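Local coordinates for protein cytochrome c552 (Thermochromatium tepidum, PDB 5ZE8) that carries five covalently attached c-type hemes at low redox potential and probably transfers electrons in a photosynthetic purple sulfur bacterium, at residues 37-42 against 119-124; 59-64 against 123-128; 223-228 against 255-260. All coordinates share one frame; numbering follows the deposited sequence.

Interaction 1. Residues 37-42 against 119-124; sequences IHRVSS and PAYTEG
P119 begins the contact by laying its ring carbon CB near the hydroxyl of S41. Next along the short helix 119-122, A120 turns its methyl group onto the first segment: CB lies 3.6 Å from H38 O and 3.8 Å from R39 CA, so the two backbones come close, as a residue this small allows. Y121 runs alongside the R39 side chain, its ring plane 79° from the guanidinium; the polar ends do not pair directly but share D110, which forms a salt bridge with R39 NE and takes hydrogen bonds from Y121 OH and H38 NE2. Residues 37-41 lead into helix 42-46, and S41 is its N-cap, hydrogen-bonded to E43 N. E123 fastens that cap. CG stands anti to the carbonyl carbon (chi1 -64°) and the chain beyond is extended, which carries the carboxylate across to the two serines. There S41 OG meets the syn lone pair of OE2 (2.6 Å), while OE1 accepts both S42 N (2.9 Å, 164° at the hydrogen) and S42 OG, the latter 2.7 Å away and from above the carboxylate plane. Shortening E123 to an alanine is likely to leave S42 N, the two serine hydroxyls and N126 ND2 without this shared carboxylate, so that the S42 hydroxyl could turn.

Interaction 2. Residues 59-64 against 123-128; sequences SMHAKS and EGVNCV. With HEC (heme c), chain E.
H61 and V125 meet beside a bis-histidine c-type heme, in the part of the chain that belongs to the cytochrome c554 and c-prime family. The metal bond comes first: H61 NE2 binds the iron at 2.1 Å, and H229 supplies the other histidine ligand. Imidazole suits this place because it offers the iron a nitrogen lone pair on a flat, rigid ring.

Apolar packing surrounds the base of that ring. H61 CB lies 3.8 Å from V125 CB, and the two side chains meet at a slant. V125 spreads its two methyls apart, CG1 opposite the backbone N (chi1 -178°) and CG2 opposite the carbonyl carbon: CG1 reaches the histidine ring and the porphyrin, while CG2 approaches S64 OG and the heme carbon CHD. A branched, uncharged residue thus fills the corner between ligand and macrocycle. M60, bent at chi2 and chi3, folds along the heme propionates.

Hydrogen bonds tie the backbones together. V125 N donates to H61 O over 2.9 Å, arriving from above the carbonyl plane, and makes a weak second bond to S64 OG, whose stronger partner is H103 O. The H61-S64 type I turn brings both acceptors to the same N-H. Glycine suits position 124: its phi is positive, and a CB would lie too close to S64 OG and H61 O. Beyond it, N126 caps helix 127-131 through OD1 and A129 N, while its ND2 donates at 3.0 Å to OE1 of E123, the carboxylate that also holds S41, meeting it on the anti side and 25° out of its plane.

Interaction 3. Residues 223-228 against 255-260; sequences DACMGC and ACQTCH. With HEC (heme c), chain F.
C256 packs against C225 where two heme-binding CXXCH motifs come together, 225-229 and 256-260. Starting from its CB, the C256 side chain first meets the sulfur of the other motif, C225 SG, at 3.8 Å. Its SG, itself 3.8 Å from C225 SG, closes a thioether with the heme side carbon CAB (1.8 Å). This sulfur stands anti to the carbonyl carbon (chi1 -44°), and M226 CE comes up to it at 4.1 Å. The same methyl lies 3.4 Å from heme CBB, brought there by bends at chi2 and chi3; a flexible, apolar methionine can thus lie against both the thioether and its porphyrin substituent. Cysteine suits C256 and C259, whose SG bonds to CAC, because its thiol forms these thioethers. The motif ends with H260, whose NE2 binds the iron at 2.1 Å, with H310 as the other histidine ligand. C225 SG is itself bonded to a different heme, so the packed cysteines bring the edges of two hemes together. One residue on from C256, the bent Q257 side chain places NE2 3.4 Å from A224 CB, while its polar partners are the carbonyls of L219 and T221. The start of helix 226-229, with its N-cap C225, meets the first turn of helix 256-260, with Y136 of strand 133-136 touching M226 and D223, and Q257 reaching back toward the end of helix 216-220.

How the interactions relate
Interactions 1 and 2 form one continuous block, their centres 9 Å apart. They share E123 and G124, and S42 of interaction 1 packs on N126 and C127 of interaction 2, so the lead into helix 42-46 and the turn between helices 119-122 and 127-131 pack as one unit. Interaction 3 comes later in the chain, after both have closed, with its centre about 15 Å from that of interaction 2 and 21 Å from that of interaction 1, and touches neither. Nevertheless the heme bound by H61 is held by C225, C228 and H229, and so joins 59-64 to 223-228. Such closely set hemes are consistent with electron transfer through the protein.

Interaction 1. Residues 37-42 against 119-124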
loop_
_atom_site.group_PDB
_atom_site.type_symbol
_atom_site.label_atom_id
_atom_site.label_comp_id
_atom_site.label_asym_id
_atom_site.label_seq_id
_atom_site.Cartn_x
_atom_site.Cartn_y
_atom_site.Cartn_z
ATOM N N ILE A 37 5.960 -24.043 10.729
ATOM C CA ILE A 37 5.538 -22.770 11.251
ATOM C C ILE A 37 4.749 -21.926 10.257
ATOM O O ILE A 37 3.821 -21.243 10.623
ATOM C CB ILE A 37 6.746 -22.031 11.870
ATOM C CG1 ILE A 37 6.373 -20.663 12.442
ATOM C CG2 ILE A 37 7.779 -21.715 10.818
ATOM C CD1 ILE A 37 5.334 -20.777 13.511
ATOM N N HIS A 38 5.111 -21.975 8.986
ATOM C CA HIS A 38 4.406 -21.124 7.985
ATOM C C HIS A 38 3.010 -21.556 7.708
ATOM O O HIS A 38 2.260 -20.843 7.011
ATOM C CB HIS A 38 5.191 -20.991 6.676
ATOM C CG HIS A 38 5.229 -22.205 5.808
ATOM N ND1 HIS A 38 6.196 -23.171 5.979
ATOM C CD2 HIS A 38 4.481 -22.592 4.755
ATOM C CE1 HIS A 38 6.016 -24.120 5.072
ATOM N NE2 HIS A 38 4.979 -23.789 4.315
ATOM N N ARG A 39 2.613 -22.747 8.222
ATOM C CA ARG A 39 1.202 -23.145 8.056
ATOM C C ARG A 39 0.403 -23.015 9.364
ATOM O O ARG A 39 -0.787 -23.443 9.425
ATOM C CB ARG A 39 1.121 -24.597 7.485
ATOM C CG ARG A 39 1.192 -24.708 5.958
ATOM C CD ARG A 39 0.777 -26.119 5.453
ATOM N NE ARG A 39 1.801 -26.582 4.479
ATOM C CZ ARG A 39 2.566 -27.670 4.552
ATOM N NH1 ARG A 39 2.457 -28.618 5.521
ATOM N NH2 ARG A 39 3.448 -27.864 3.575
ATOM N N VAL A 40 0.988 -22.410 10.376
ATOM C CA VAL A 40 0.290 -22.076 11.639
ATOM C C VAL A 40 -0.655 -20.878 11.452
ATOM O O VAL A 40 -0.230 -19.772 11.019
ATOM C CB VAL A 40 1.279 -21.796 12.768
ATOM C CG1 VAL A 40 0.514 -21.297 14.012
ATOM C CG2 VAL A 40 2.026 -23.030 13.121
ATOM N N SER A 41 -1.946 -21.068 11.788
ATOM C CA SER A 41 -2.951 -20.027 11.596
ATOM C C SER A 41 -2.721 -18.891 12.559
ATOM O O SER A 41 -2.423 -19.056 13.747
ATOM C CB SER A 41 -4.363 -20.577 11.873
ATOM O OG SER A 41 -5.324 -19.544 11.785
ATOM N N SER A 42 -3.075 -17.710 12.066
ATOM C CA SER A 42 -3.023 -16.467 12.886
ATOM C C SER A 42 -3.964 -16.574 14.119
ATOM O O SER A 42 -3.801 -15.830 15.124
ATOM C CB SER A 42 -3.353 -15.248 12.029
ATOM O OG SER A 42 -2.477 -15.194 10.885
ATOM N N PRO A 119 -5.951 -22.293 5.952
ATOM C CA PRO A 119 -5.850 -20.930 6.523
ATOM C C PRO A 119 -4.524 -20.247 6.226
ATOM O O PRO A 119 -4.504 -19.002 6.191
ATOM C CB PRO A 119 -6.044 -21.109 8.031
ATOM C CG PRO A 119 -6.524 -22.500 8.244
ATOM C CD PRO A 119 -6.309 -23.264 6.999
ATOM N N ALA A 120 -3.436 -21.008 6.082
ATOM C CA ALA A 120 -2.155 -20.368 5.800
ATOM C C ALA A 120 -2.255 -19.580 4.508
ATOM O O ALA A 120 -1.502 -18.603 4.285
ATOM C CB ALA A 120 -1.059 -21.380 5.636
ATOM N N TYR A 121 -3.095 -19.994 3.561
ATOM C CA TYR A 121 -3.244 -19.356 2.284
ATOM C C TYR A 121 -4.362 -18.299 2.324
ATOM O O TYR A 121 -4.236 -17.197 1.787
ATOM C CB TYR A 121 -3.559 -20.452 1.206
ATOM C CG TYR A 121 -2.688 -21.678 1.285
ATOM C CD1 TYR A 121 -1.369 -21.643 1.756
ATOM C CD2 TYR A 121 -3.191 -22.906 0.864
ATOM C CE1 TYR A 121 -0.567 -22.786 1.805
ATOM C CE2 TYR A 121 -2.392 -24.038 0.930
ATOM C CZ TYR A 121 -1.130 -23.994 1.388
ATOM O OH TYR A 121 -0.308 -25.090 1.462
ATOM N N THR A 122 -5.491 -18.609 3.003
ATOM C CA THR A 122 -6.583 -17.662 3.020
ATOM C C THR A 122 -6.259 -16.382 3.811
ATOM O O THR A 122 -6.821 -15.338 3.490
ATOM C CB THR A 122 -7.930 -18.212 3.541
ATOM O OG1 THR A 122 -7.795 -18.620 4.875
ATOM C CG2 THR A 122 -8.289 -19.445 2.710
ATOM N N GLU A 123 -5.347 -16.504 4.744
ATOM C CA GLU A 123 -4.962 -15.389 5.576
ATOM C C GLU A 123 -3.948 -14.460 4.915
ATOM O O GLU A 123 -3.575 -13.451 5.573
ATOM C CB GLU A 123 -4.388 -15.897 6.909
ATOM C CG GLU A 123 -5.432 -16.662 7.750
ATOM C CD GLU A 123 -4.868 -17.282 8.990
ATOM O OE1 GLU A 123 -3.685 -17.114 9.340
ATOM O OE2 GLU A 123 -5.625 -17.997 9.730
ATOM N N GLY A 124 -3.516 -14.733 3.682
ATOM C CA GLY A 124 -2.757 -13.688 2.980
ATOM C C GLY A 124 -1.392 -13.417 3.673
ATOM O O GLY A 124 -0.664 -14.381 4.007
#

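Interaction 2. Residues 59-64 against 123-128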
loop_
_atom_site.group_PDB
_atom_site.type_symbol
_atom_site.label_atom_id
_atom_site.label_comp_id
_atom_site.label_asym_id
_atom_site.label_seq_id
_atom_site.Cartn_x
_atom_site.Cartn_y
_atom_site.Cartn_z
ATOM N N SER A 59 -6.606 -5.365 8.432
ATOM C CA SER A 59 -5.691 -4.751 7.486
ATOM C C SER A 59 -5.721 -5.377 6.102
ATOM O O SER A 59 -6.096 -6.518 5.965
ATOM C CB SER A 59 -4.234 -4.846 7.996
ATOM O OG SER A 59 -3.698 -6.152 7.892
ATOM N N MET A 60 -5.232 -4.637 5.117
ATOM C CA MET A 60 -5.126 -5.253 3.776
ATOM C C MET A 60 -4.151 -6.371 3.702
ATOM O O MET A 60 -4.219 -7.188 2.790
ATOM C CB MET A 60 -4.850 -4.225 2.711
ATOM C CG MET A 60 -5.973 -3.259 2.540
ATOM S SD MET A 60 -7.586 -3.971 2.214
ATOM C CE MET A 60 -7.285 -4.848 0.654
ATOM N N HIS A 61 -3.187 -6.470 4.626
ATOM C CA HIS A 61 -2.338 -7.668 4.693
ATOM C C HIS A 61 -3.166 -8.945 4.929
ATOM O O HIS A 61 -2.972 -9.945 4.257
ATOM C CB HIS A 61 -1.242 -7.536 5.748
ATOM C CG HIS A 61 -0.200 -6.548 5.417
ATOM N ND1 HIS A 61 0.323 -5.644 6.315
ATOM C CD2 HIS A 61 0.426 -6.320 4.239
ATOM C CE1 HIS A 61 1.196 -4.890 5.652
ATOM N NE2 HIS A 61 1.284 -5.287 4.416
ATOM N N ALA A 62 -4.096 -8.885 5.901
ATOM C CA ALA A 62 -4.987 -10.026 6.111
ATOM C C ALA A 62 -5.987 -10.226 4.999
ATOM O O ALA A 62 -6.482 -11.346 4.894
ATOM C CB ALA A 62 -5.779 -9.820 7.338
ATOM N N LYS A 63 -6.249 -9.229 4.187
ATOM C CA LYS A 63 -7.185 -9.300 3.058
ATOM C C LYS A 63 -6.515 -9.289 1.720
ATOM O O LYS A 63 -7.090 -8.821 0.751
ATOM C CB LYS A 63 -8.164 -8.143 3.139
ATOM C CG LYS A 63 -8.855 -8.089 4.503
ATOM C CD LYS A 63 -9.665 -6.793 4.670
ATOM C CE LYS A 63 -10.087 -6.538 6.080
ATOM N NZ LYS A 63 -10.824 -5.250 6.162
ATOM N N SER A 64 -5.283 -9.799 1.623
ATOM C CA SER A 64 -4.452 -9.578 0.402
ATOM C C SER A 64 -4.685 -10.534 -0.721
ATOM O O SER A 64 -4.221 -10.280 -1.808
ATOM C CB SER A 64 -2.952 -9.694 0.857
ATOM O OG SER A 64 -2.623 -10.944 1.330
ATOM N N GLU A 123 -5.347 -16.504 4.744
ATOM C CA GLU A 123 -4.962 -15.389 5.576
ATOM C C GLU A 123 -3.948 -14.460 4.915
ATOM O O GLU A 123 -3.575 -13.451 5.573
ATOM C CB GLU A 123 -4.388 -15.897 6.909
ATOM C CG GLU A 123 -5.432 -16.662 7.750
ATOM C CD GLU A 123 -4.868 -17.282 8.990
ATOM O OE1 GLU A 123 -3.685 -17.114 9.340
ATOM O OE2 GLU A 123 -5.625 -17.997 9.730
ATOM N N GLY A 124 -3.516 -14.733 3.682
ATOM C CA GLY A 124 -2.757 -13.688 2.980
ATOM C C GLY A 124 -1.392 -13.417 3.673
ATOM O O GLY A 124 -0.664 -14.381 4.007
ATOM N N VAL A 125 -1.111 -12.126 3.835
ATOM C CA VAL A 125 0.137 -11.753 4.498
ATOM C C VAL A 125 -0.144 -11.791 6.009
ATOM O O VAL A 125 -0.558 -10.800 6.599
ATOM C CB VAL A 125 0.570 -10.360 3.991
ATOM C CG1 VAL A 125 1.893 -9.959 4.629
ATOM C CG2 VAL A 125 0.829 -10.362 2.508
ATOM N N ASN A 126 0.119 -12.955 6.580
ATOM C CA ASN A 126 -0.300 -13.257 7.940
ATOM C C ASN A 126 0.856 -13.251 8.920
ATOM O O ASN A 126 1.975 -12.908 8.543
ATOM C CB ASN A 126 -1.117 -14.518 7.949
ATOM C CG ASN A 126 -0.338 -15.767 7.807
ATOM O OD1 ASN A 126 0.868 -15.736 7.581
ATOM N ND2 ASN A 126 -1.045 -16.946 7.974
ATOM N N CYS A 127 0.579 -13.570 10.207
ATOM C CA CYS A 127 1.630 -13.453 11.227
ATOM C C CYS A 127 2.857 -14.180 10.847
ATOM O O CYS A 127 3.949 -13.610 10.870
ATOM C CB CYS A 127 1.173 -13.912 12.634
ATOM S SG CYS A 127 -0.537 -13.521 13.106
ATOM N N VAL A 128 2.730 -15.459 10.501
ATOM C CA VAL A 128 3.907 -16.242 10.220
ATOM C C VAL A 128 4.565 -15.896 8.861
ATOM O O VAL A 128 5.787 -16.087 8.721
ATOM C CB VAL A 128 3.665 -17.767 10.357
ATOM C CG1 VAL A 128 3.224 -18.082 11.769
ATOM C CG2 VAL A 128 2.686 -18.203 9.328
HETATM FE FE HEC E . 2.446 -4.416 2.963
HETATM C CHA HEC E . -0.495 -3.403 1.562
HETATM C CHB HEC E . 2.715 -1.416 4.595
HETATM C CHC HEC E . 5.194 -5.604 4.618
HETATM C CHD HEC E . 2.483 -7.234 0.948
HETATM N NA HEC E . 1.326 -2.777 3.051
HETATM C C1A HEC E . 0.122 -2.507 2.420
HETATM C C2A HEC E . -0.365 -1.189 2.752
HETATM C C3A HEC E . 0.594 -0.655 3.549
HETATM C C4A HEC E . 1.580 -1.666 3.817
HETATM C CMA HEC E . 0.579 0.722 4.217
HETATM C CAA HEC E . -1.568 -0.522 2.190
HETATM C CBA HEC E . -2.793 -0.832 3.048
HETATM C CGA HEC E . -4.045 -0.213 2.419
HETATM O O1A HEC E . -4.378 -0.449 1.241
HETATM O O2A HEC E . -4.841 0.471 3.128
HETATM N NB HEC E . 3.707 -3.611 4.331
HETATM C C1B HEC E . 3.705 -2.363 4.843
HETATM C C2B HEC E . 4.833 -2.196 5.702
HETATM C C3B HEC E . 5.530 -3.347 5.719
HETATM C C4B HEC E . 4.763 -4.288 4.889
HETATM C CMB HEC E . 5.155 -0.895 6.432
HETATM C CAB HEC E . 6.713 -3.738 6.526
HETATM C CBB HEC E . 6.578 -3.459 7.938
HETATM N NC HEC E . 3.567 -6.047 2.841
HETATM C C1C HEC E . 4.630 -6.377 3.576
HETATM C C2C HEC E . 5.218 -7.696 3.226
HETATM C C3C HEC E . 4.458 -8.117 2.192
HETATM C C4C HEC E . 3.435 -7.123 1.934
HETATM C CMC HEC E . 6.439 -8.341 3.863
HETATM C CAC HEC E . 4.585 -9.386 1.339
HETATM C CBC HEC E . 4.865 -10.615 1.955
HETATM N ND HEC E . 1.262 -5.114 1.569
HETATM C C1D HEC E . 1.425 -6.276 0.822
HETATM C C2D HEC E . 0.316 -6.458 -0.100
HETATM C C3D HEC E . -0.522 -5.431 0.077
HETATM C C4D HEC E . 0.079 -4.592 1.148
HETATM C CMD HEC E . 0.246 -7.599 -1.036
HETATM C CAD HEC E . -1.823 -5.172 -0.728
HETATM C CBD HEC E . -2.870 -6.230 -0.538
HETATM C CGD HEC E . -4.142 -5.854 -1.287
HETATM O O1D HEC E . -4.537 -4.658 -1.431
HETATM O O2D HEC E . -4.814 -6.814 -1.777
#

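Interaction 3. Residues 223-228 against 255-260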
loop_
_atom_site.group_PDB
_atom_site.type_symbol
_atom_site.label_atom_id
_atom_site.label_comp_id
_atom_site.label_asym_id
_atom_site.label_seq_id
_atom_site.Cartn_x
_atom_site.Cartn_y
_atom_site.Cartn_z
ATOM N N ASP A 223 13.989 -3.677 5.706
ATOM C CA ASP A 223 14.045 -5.084 5.288
ATOM C C ASP A 223 12.744 -5.831 5.519
ATOM O O ASP A 223 12.499 -6.812 4.808
ATOM C CB ASP A 223 15.188 -5.822 6.031
ATOM C CG ASP A 223 16.589 -5.392 5.539
ATOM O OD1 ASP A 223 16.750 -4.483 4.688
ATOM O OD2 ASP A 223 17.562 -5.970 6.060
ATOM N N ALA A 224 11.983 -5.395 6.508
ATOM C CA ALA A 224 10.716 -6.049 6.876
ATOM C C ALA A 224 9.689 -5.859 5.768
ATOM O O ALA A 224 8.665 -6.601 5.812
ATOM C CB ALA A 224 10.185 -5.495 8.168
ATOM N N CYS A 225 9.871 -4.902 4.859
ATOM C CA CYS A 225 8.799 -4.534 3.924
ATOM C C CYS A 225 9.239 -4.661 2.469
ATOM O O CYS A 225 8.412 -4.757 1.579
ATOM C CB CYS A 225 8.378 -3.067 4.174
ATOM S SG CYS A 225 8.174 -2.673 5.943
ATOM N N MET A 226 10.544 -4.521 2.184
ATOM C CA MET A 226 10.968 -4.230 0.830
ATOM C C MET A 226 10.736 -5.328 -0.168
ATOM O O MET A 226 10.555 -4.988 -1.362
ATOM C CB MET A 226 12.467 -3.781 0.747
ATOM C CG MET A 226 12.743 -2.413 1.244
ATOM S SD MET A 226 11.965 -1.147 0.206
ATOM C CE MET A 226 10.737 -1.019 1.366
ATOM N N GLY A 227 10.754 -6.588 0.211
ATOM C CA GLY A 227 10.536 -7.655 -0.811
ATOM C C GLY A 227 9.201 -7.510 -1.549
ATOM O O GLY A 227 9.053 -7.797 -2.748
ATOM N N CYS A 228 8.211 -7.091 -0.787
ATOM C CA CYS A 228 6.851 -6.881 -1.337
ATOM C C CYS A 228 6.563 -5.509 -1.766
ATOM O O CYS A 228 5.611 -5.330 -2.573
ATOM C CB CYS A 228 5.803 -7.313 -0.300
ATOM S SG CYS A 228 6.060 -9.046 0.181
ATOM N N ALA A 255 12.736 4.432 8.800
ATOM C CA ALA A 255 12.236 3.060 8.570
ATOM C C ALA A 255 10.715 3.131 8.369
ATOM O O ALA A 255 10.062 3.956 9.014
ATOM C CB ALA A 255 12.530 2.199 9.773
ATOM N N CYS A 256 10.213 2.282 7.451
ATOM C CA CYS A 256 8.759 2.286 7.151
ATOM C C CYS A 256 7.949 2.188 8.439
ATOM O O CYS A 256 6.936 2.817 8.633
ATOM C CB CYS A 256 8.407 1.076 6.221
ATOM S SG CYS A 256 9.489 0.762 4.856
ATOM N N GLN A 257 8.440 1.334 9.389
ATOM C CA GLN A 257 7.758 1.077 10.640
ATOM C C GLN A 257 7.563 2.300 11.511
ATOM O O GLN A 257 6.601 2.344 12.274
ATOM C CB GLN A 257 8.476 0.010 11.454
ATOM C CG GLN A 257 8.560 -1.340 10.779
ATOM C CD GLN A 257 9.825 -1.514 9.963
ATOM O OE1 GLN A 257 10.220 -0.668 9.133
ATOM N NE2 GLN A 257 10.449 -2.687 10.120
ATOM N N THR A 258 8.499 3.237 11.457
ATOM C CA THR A 258 8.302 4.415 12.281
ATOM C C THR A 258 7.043 5.162 12.026
ATOM O O THR A 258 6.401 5.627 12.968
ATOM C CB THR A 258 9.538 5.348 12.228
ATOM O OG1 THR A 258 10.704 4.542 12.223
ATOM C CG2 THR A 258 9.552 6.282 13.379
ATOM N N CYS A 259 6.544 5.146 10.769
ATOM C CA CYS A 259 5.275 5.713 10.441
ATOM C C CYS A 259 4.121 4.698 10.418
ATOM O O CYS A 259 3.023 5.028 10.766
ATOM C CB CYS A 259 5.369 6.367 9.045
ATOM S SG CYS A 259 6.504 7.760 9.156
ATOM N N HIS A 260 4.398 3.472 9.916
ATOM C CA HIS A 260 3.357 2.484 9.619
ATOM C C HIS A 260 3.099 1.442 10.674
ATOM O O HIS A 260 2.135 0.745 10.606
ATOM C CB HIS A 260 3.715 1.799 8.296
ATOM C CG HIS A 260 3.472 2.616 7.063
ATOM N ND1 HIS A 260 2.210 2.982 6.700
ATOM C CD2 HIS A 260 4.314 3.190 6.173
ATOM C CE1 HIS A 260 2.280 3.700 5.585
ATOM N NE2 HIS A 260 3.535 3.862 5.280
HETATM FE FE HEC F . 4.249 4.903 3.626
HETATM C CHA HEC F . 1.118 5.260 2.515
HETATM C CHB HEC F . 4.531 1.872 2.065
HETATM C CHC HEC F . 7.534 4.663 4.604
HETATM C CHD HEC F . 3.850 7.666 5.613
HETATM N NA HEC F . 3.088 3.766 2.488
HETATM C C1A HEC F . 1.790 4.138 2.078
HETATM C C2A HEC F . 1.233 3.109 1.245
HETATM C C3A HEC F . 2.216 2.158 1.163
HETATM C C4A HEC F . 3.351 2.556 1.914
HETATM C CMA HEC F . 2.188 0.854 0.360
HETATM C CAA HEC F . -0.140 3.143 0.530
HETATM C CBA HEC F . -0.067 3.915 -0.783
HETATM C CGA HEC F . -1.360 3.985 -1.555
HETATM O O1A HEC F . -1.735 3.025 -2.270
HETATM O O2A HEC F . -2.053 5.043 -1.439
HETATM N NB HEC F . 5.758 3.549 3.407
HETATM C C1B HEC F . 5.608 2.348 2.771
HETATM C C2B HEC F . 6.833 1.631 2.813
HETATM C C3B HEC F . 7.762 2.392 3.519
HETATM C C4B HEC F . 7.020 3.625 3.865
HETATM C CMB HEC F . 7.138 0.272 2.165
HETATM C CAB HEC F . 9.204 2.224 3.775
HETATM C CBB HEC F . 9.992 2.030 2.630
HETATM N NC HEC F . 5.460 5.964 4.863
HETATM C C1C HEC F . 6.776 5.699 5.081
HETATM C C2C HEC F . 7.219 6.586 6.116
HETATM C C3C HEC F . 6.198 7.429 6.462
HETATM C C4C HEC F . 5.085 7.051 5.613
HETATM C CMC HEC F . 8.598 6.538 6.769
HETATM C CAC HEC F . 6.105 8.573 7.460
HETATM C CBC HEC F . 7.078 9.590 7.366
HETATM N ND HEC F . 2.828 6.194 3.917
HETATM C C1D HEC F . 2.772 7.238 4.833
HETATM C C2D HEC F . 1.435 7.870 4.864
HETATM C C3D HEC F . 0.646 7.239 3.975
HETATM C C4D HEC F . 1.568 6.198 3.429
HETATM C CMD HEC F . 1.074 9.036 5.705
HETATM C CAD HEC F . -0.794 7.462 3.623
HETATM C CBD HEC F . -0.969 7.810 2.164
HETATM C CGD HEC F . -1.610 6.749 1.284
HETATM O O1D HEC F . -2.220 5.800 1.771
HETATM O O2D HEC F . -1.486 6.931 0.082
#